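Long-range contact in integral membrane indolylacetylinositol arabinosyltransferase EmbB (Mycolicibacterium smegmatis MC2 155, PDB 7BVC), which probably transfers arabinose units in the cell membrane to build the arabinan of mycobacterial cell-wall arabinogalactan, and is bound here by ethambutol: residues R139-E149 / D160-S168. Numbering follows the deposited sequence.
Sequences RVAGPDCQRIE and DFVGLTQIS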
loop_
_atom_site.group_PDB
_atom_site.type_symbol
_atom_site.label_atom_id
_atom_site.label_comp_id
_atom_site.label_asym_id
_atom_site.label_seq_id
_atom_site.Cartn_x
_atom_site.Cartn_y
_atom_site.Cartn_z
ATOM N N ARG B 139 -59.437 2.066 -0.936
ATOM C CA ARG B 139 -59.740 3.446 -1.298
ATOM C C ARG B 139 -59.520 3.680 -2.788
ATOM O O ARG B 139 -60.354 4.305 -3.453
ATOM C CB ARG B 139 -58.891 4.408 -0.467
ATOM C CG ARG B 139 -59.330 5.855 -0.563
ATOM C CD ARG B 139 -59.161 6.564 0.767
ATOM N NE ARG B 139 -57.782 6.500 1.241
ATOM C CZ ARG B 139 -56.932 7.520 1.206
ATOM N NH1 ARG B 139 -57.320 8.689 0.718
ATOM N NH2 ARG B 139 -55.695 7.370 1.658
ATOM N N VAL B 140 -58.405 3.184 -3.329
ATOM C CA VAL B 140 -58.212 3.201 -4.776
ATOM C C VAL B 140 -59.236 2.300 -5.450
ATOM O O VAL B 140 -59.756 2.620 -6.527
ATOM C CB VAL B 140 -56.773 2.787 -5.134
ATOM C CG1 VAL B 140 -56.607 2.681 -6.638
ATOM C CG2 VAL B 140 -55.782 3.778 -4.567
ATOM N N ALA B 141 -59.548 1.163 -4.825
ATOM C CA ALA B 141 -60.576 0.279 -5.361
ATOM C C ALA B 141 -61.958 0.920 -5.339
ATOM O O ALA B 141 -62.861 0.440 -6.033
ATOM C CB ALA B 141 -60.596 -1.038 -4.585
ATOM N N GLY B 142 -62.143 1.988 -4.565
ATOM C CA GLY B 142 -63.401 2.694 -4.516
ATOM C C GLY B 142 -63.716 3.390 -5.824
ATOM O O GLY B 142 -62.841 3.606 -6.667
ATOM N N PRO B 143 -64.988 3.752 -6.023
ATOM C CA PRO B 143 -65.391 4.356 -7.301
ATOM C C PRO B 143 -65.160 5.858 -7.369
ATOM O O PRO B 143 -66.045 6.611 -7.791
ATOM C CB PRO B 143 -66.884 4.014 -7.379
ATOM C CG PRO B 143 -67.322 3.969 -5.956
ATOM C CD PRO B 143 -66.138 3.511 -5.134
ATOM N N ASP B 144 -63.974 6.305 -6.960
ATOM C CA ASP B 144 -63.590 7.705 -7.079
ATOM C C ASP B 144 -62.208 7.924 -7.673
ATOM O O ASP B 144 -61.903 9.060 -8.058
ATOM C CB ASP B 144 -63.669 8.413 -5.716
ATOM C CG ASP B 144 -62.792 7.763 -4.658
ATOM O OD1 ASP B 144 -61.892 6.969 -5.002
ATOM O OD2 ASP B 144 -63.004 8.057 -3.462
ATOM N N CYS B 145 -61.400 6.876 -7.798
ATOM C CA CYS B 145 -60.065 7.020 -8.380
ATOM C C CYS B 145 -60.127 7.067 -9.909
ATOM O O CYS B 145 -60.911 6.345 -10.525
ATOM C CB CYS B 145 -59.156 5.878 -7.924
ATOM S SG CYS B 145 -57.535 6.409 -7.322
ATOM N N GLN B 146 -59.301 7.916 -10.519
ATOM C CA GLN B 146 -59.275 8.043 -11.970
ATOM C C GLN B 146 -57.985 7.515 -12.575
ATOM O O GLN B 146 -58.031 6.699 -13.501
ATOM C CB GLN B 146 -59.487 9.511 -12.381
ATOM C CG GLN B 146 -60.858 10.072 -12.045
ATOM C CD GLN B 146 -61.071 11.459 -12.618
ATOM O OE1 GLN B 146 -60.751 12.462 -11.982
ATOM N NE2 GLN B 146 -61.608 11.520 -13.831
ATOM N N ARG B 147 -56.831 7.947 -12.067
ATOM C CA ARG B 147 -55.542 7.562 -12.618
ATOM C C ARG B 147 -54.516 7.537 -11.494
ATOM O O ARG B 147 -54.824 7.830 -10.336
ATOM C CB ARG B 147 -55.097 8.526 -13.725
ATOM C CG ARG B 147 -55.899 8.456 -15.011
ATOM C CD ARG B 147 -55.543 9.610 -15.929
ATOM N NE ARG B 147 -56.389 10.772 -15.683
ATOM C CZ ARG B 147 -55.934 11.963 -15.311
ATOM N NH1 ARG B 147 -56.778 12.964 -15.107
ATOM N NH2 ARG B 147 -54.633 12.154 -15.142
ATOM N N ILE B 148 -53.287 7.170 -11.852
ATOM C CA ILE B 148 -52.116 7.271 -10.987
ATOM C C ILE B 148 -50.949 7.672 -11.877
ATOM O O ILE B 148 -50.624 6.956 -12.831
ATOM C CB ILE B 148 -51.799 5.954 -10.258
ATOM C CG1 ILE B 148 -52.940 5.550 -9.324
ATOM C CG2 ILE B 148 -50.506 6.082 -9.476
ATOM C CD1 ILE B 148 -52.795 4.164 -8.747
ATOM N N GLU B 149 -50.319 8.802 -11.573
ATOM C CA GLU B 149 -49.301 9.389 -12.438
ATOM C C GLU B 149 -47.989 9.498 -11.675
ATOM O O GLU B 149 -47.912 10.204 -10.669
ATOM C CB GLU B 149 -49.757 10.752 -12.957
ATOM C CG GLU B 149 -50.908 10.647 -13.947
ATOM C CD GLU B 149 -51.436 11.993 -14.383
ATOM O OE1 GLU B 149 -51.077 13.008 -13.751
ATOM O OE2 GLU B 149 -52.211 12.037 -15.362
ATOM N N ASP B 160 -49.125 10.945 -8.239
ATOM C CA ASP B 160 -50.416 11.595 -8.101
ATOM C C ASP B 160 -51.520 10.553 -8.205
ATOM O O ASP B 160 -51.425 9.606 -8.991
ATOM C CB ASP B 160 -50.624 12.655 -9.185
ATOM C CG ASP B 160 -49.626 13.785 -9.090
ATOM O OD1 ASP B 160 -49.127 14.042 -7.980
ATOM O OD2 ASP B 160 -49.341 14.418 -10.124
ATOM N N PHE B 161 -52.582 10.768 -7.438
ATOM C CA PHE B 161 -53.688 9.825 -7.328
ATOM C C PHE B 161 -54.988 10.511 -7.713
ATOM O O PHE B 161 -55.950 10.498 -6.938
ATOM C CB PHE B 161 -53.789 9.262 -5.910
ATOM C CG PHE B 161 -52.851 8.127 -5.635
ATOM C CD1 PHE B 161 -51.556 8.364 -5.209
ATOM C CD2 PHE B 161 -53.266 6.819 -5.794
ATOM C CE1 PHE B 161 -50.696 7.318 -4.953
ATOM C CE2 PHE B 161 -52.409 5.771 -5.540
ATOM C CZ PHE B 161 -51.123 6.021 -5.119
ATOM N N VAL B 162 -55.011 11.114 -8.902
ATOM C CA VAL B 162 -56.070 12.016 -9.351
ATOM C C VAL B 162 -57.448 11.467 -9.008
ATOM O O VAL B 162 -57.767 10.316 -9.320
ATOM C CB VAL B 162 -55.956 12.267 -10.865
ATOM C CG1 VAL B 162 -56.886 13.387 -11.291
ATOM C CG2 VAL B 162 -54.518 12.576 -11.247
ATOM N N GLY B 163 -58.266 12.294 -8.363
ATOM C CA GLY B 163 -59.561 11.894 -7.866
ATOM C C GLY B 163 -59.624 11.716 -6.364
ATOM O O GLY B 163 -60.715 11.797 -5.789
ATOM N N LEU B 164 -58.487 11.481 -5.720
ATOM C CA LEU B 164 -58.417 11.274 -4.283
ATOM C C LEU B 164 -57.879 12.517 -3.587
ATOM O O LEU B 164 -57.107 13.291 -4.161
ATOM C CB LEU B 164 -57.525 10.076 -3.949
ATOM C CG LEU B 164 -58.201 8.722 -3.734
ATOM C CD1 LEU B 164 -58.724 8.167 -5.046
ATOM C CD2 LEU B 164 -57.237 7.743 -3.082
ATOM N N THR B 165 -58.302 12.701 -2.341
ATOM C CA THR B 165 -57.770 13.723 -1.457
ATOM C C THR B 165 -57.265 13.062 -0.180
ATOM O O THR B 165 -57.684 11.957 0.176
ATOM C CB THR B 165 -58.824 14.785 -1.117
ATOM O OG1 THR B 165 -59.935 14.168 -0.458
ATOM C CG2 THR B 165 -59.311 15.481 -2.378
ATOM N N GLN B 166 -56.356 13.747 0.506
ATOM C CA GLN B 166 -55.783 13.196 1.724
ATOM C C GLN B 166 -56.836 13.098 2.823
ATOM O O GLN B 166 -57.793 13.877 2.879
ATOM C CB GLN B 166 -54.606 14.048 2.202
ATOM C CG GLN B 166 -53.534 14.279 1.156
ATOM C CD GLN B 166 -52.141 14.292 1.752
ATOM O OE1 GLN B 166 -51.933 13.847 2.881
ATOM N NE2 GLN B 166 -51.177 14.803 0.996
ATOM N N ILE B 167 -56.645 12.126 3.711
ATOM C CA ILE B 167 -57.555 11.917 4.829
ATOM C C ILE B 167 -56.866 12.008 6.184
ATOM O O ILE B 167 -57.554 12.203 7.199
ATOM C CB ILE B 167 -58.294 10.570 4.702
ATOM C CG1 ILE B 167 -57.297 9.412 4.699
ATOM C CG2 ILE B 167 -59.154 10.549 3.452
ATOM C CD1 ILE B 167 -57.949 8.048 4.818
ATOM N N SER B 168 -55.547 11.881 6.253
ATOM C CA SER B 168 -54.820 11.984 7.513
ATOM C C SER B 168 -53.441 12.563 7.212
ATOM O O SER B 168 -53.210 13.117 6.131
ATOM C CB SER B 168 -54.757 10.613 8.212
ATOM O OG SER B 168 -55.965 10.330 8.892
#
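Glu-149 and Asp-160 form a single antiparallel hydrogen-bonded pair, with Glu-149 N to Asp-160 O at 2.9 Å and Asp-160 N to Glu-149 O at 2.8 Å. Beyond it a type II turn from Phe-161 to Leu-164 brings Val-162 O to Gln-146 N in a backbone hydrogen bond of 3.1 Å. Gly-163 takes the positive phi of the turn (106°) and, having no side chain, leaves its CA against the backbone of Asp-144 and Cys-145. On the buried side, Ile-148 runs alongside Phe-161, Ile-148 CD1 lying 3.6 Å from Phe-161 CE2, while Val-140 CG2 approaches the same ring obliquely. Val-135 of strand 134-136 adds to this apolar cluster, as does Cys-85, the disulfide partner of Cys-145. Leu-164 lies between Arg-139 and Cys-145, with CD1 on the side of Cys-145 and Asp-144. The Arg-139 chain, bent at chi2 and chi3 (57°), places its guanidinium between Ile-167 CD1, over the centre of one face, and Leu-164 CD2, over the opposite face; Arg-139 NH1 comes within 3.3 Å of Thr-165 O at the edge. On the outer side, Val-162 sets CG1 near Arg-147 NH1 and CG2 near Arg-147 NH2, offset toward the rim of the guanidinium face. Arg-147 NH2 is salt-bridged to Glu-149 OE2, though modelled too short for its length to be trusted. Glu-149 and Asp-160 would be expected to repel; Arg-147 probably offsets the glutamate, and Arg-177 makes a long, weak ion pair with Asp-160. Backbone bonds thus fasten one end of this contact in the concanavalin-like domain, whereas apolar packing beside the disulfide and an arginine between aliphatic groups hold the rest.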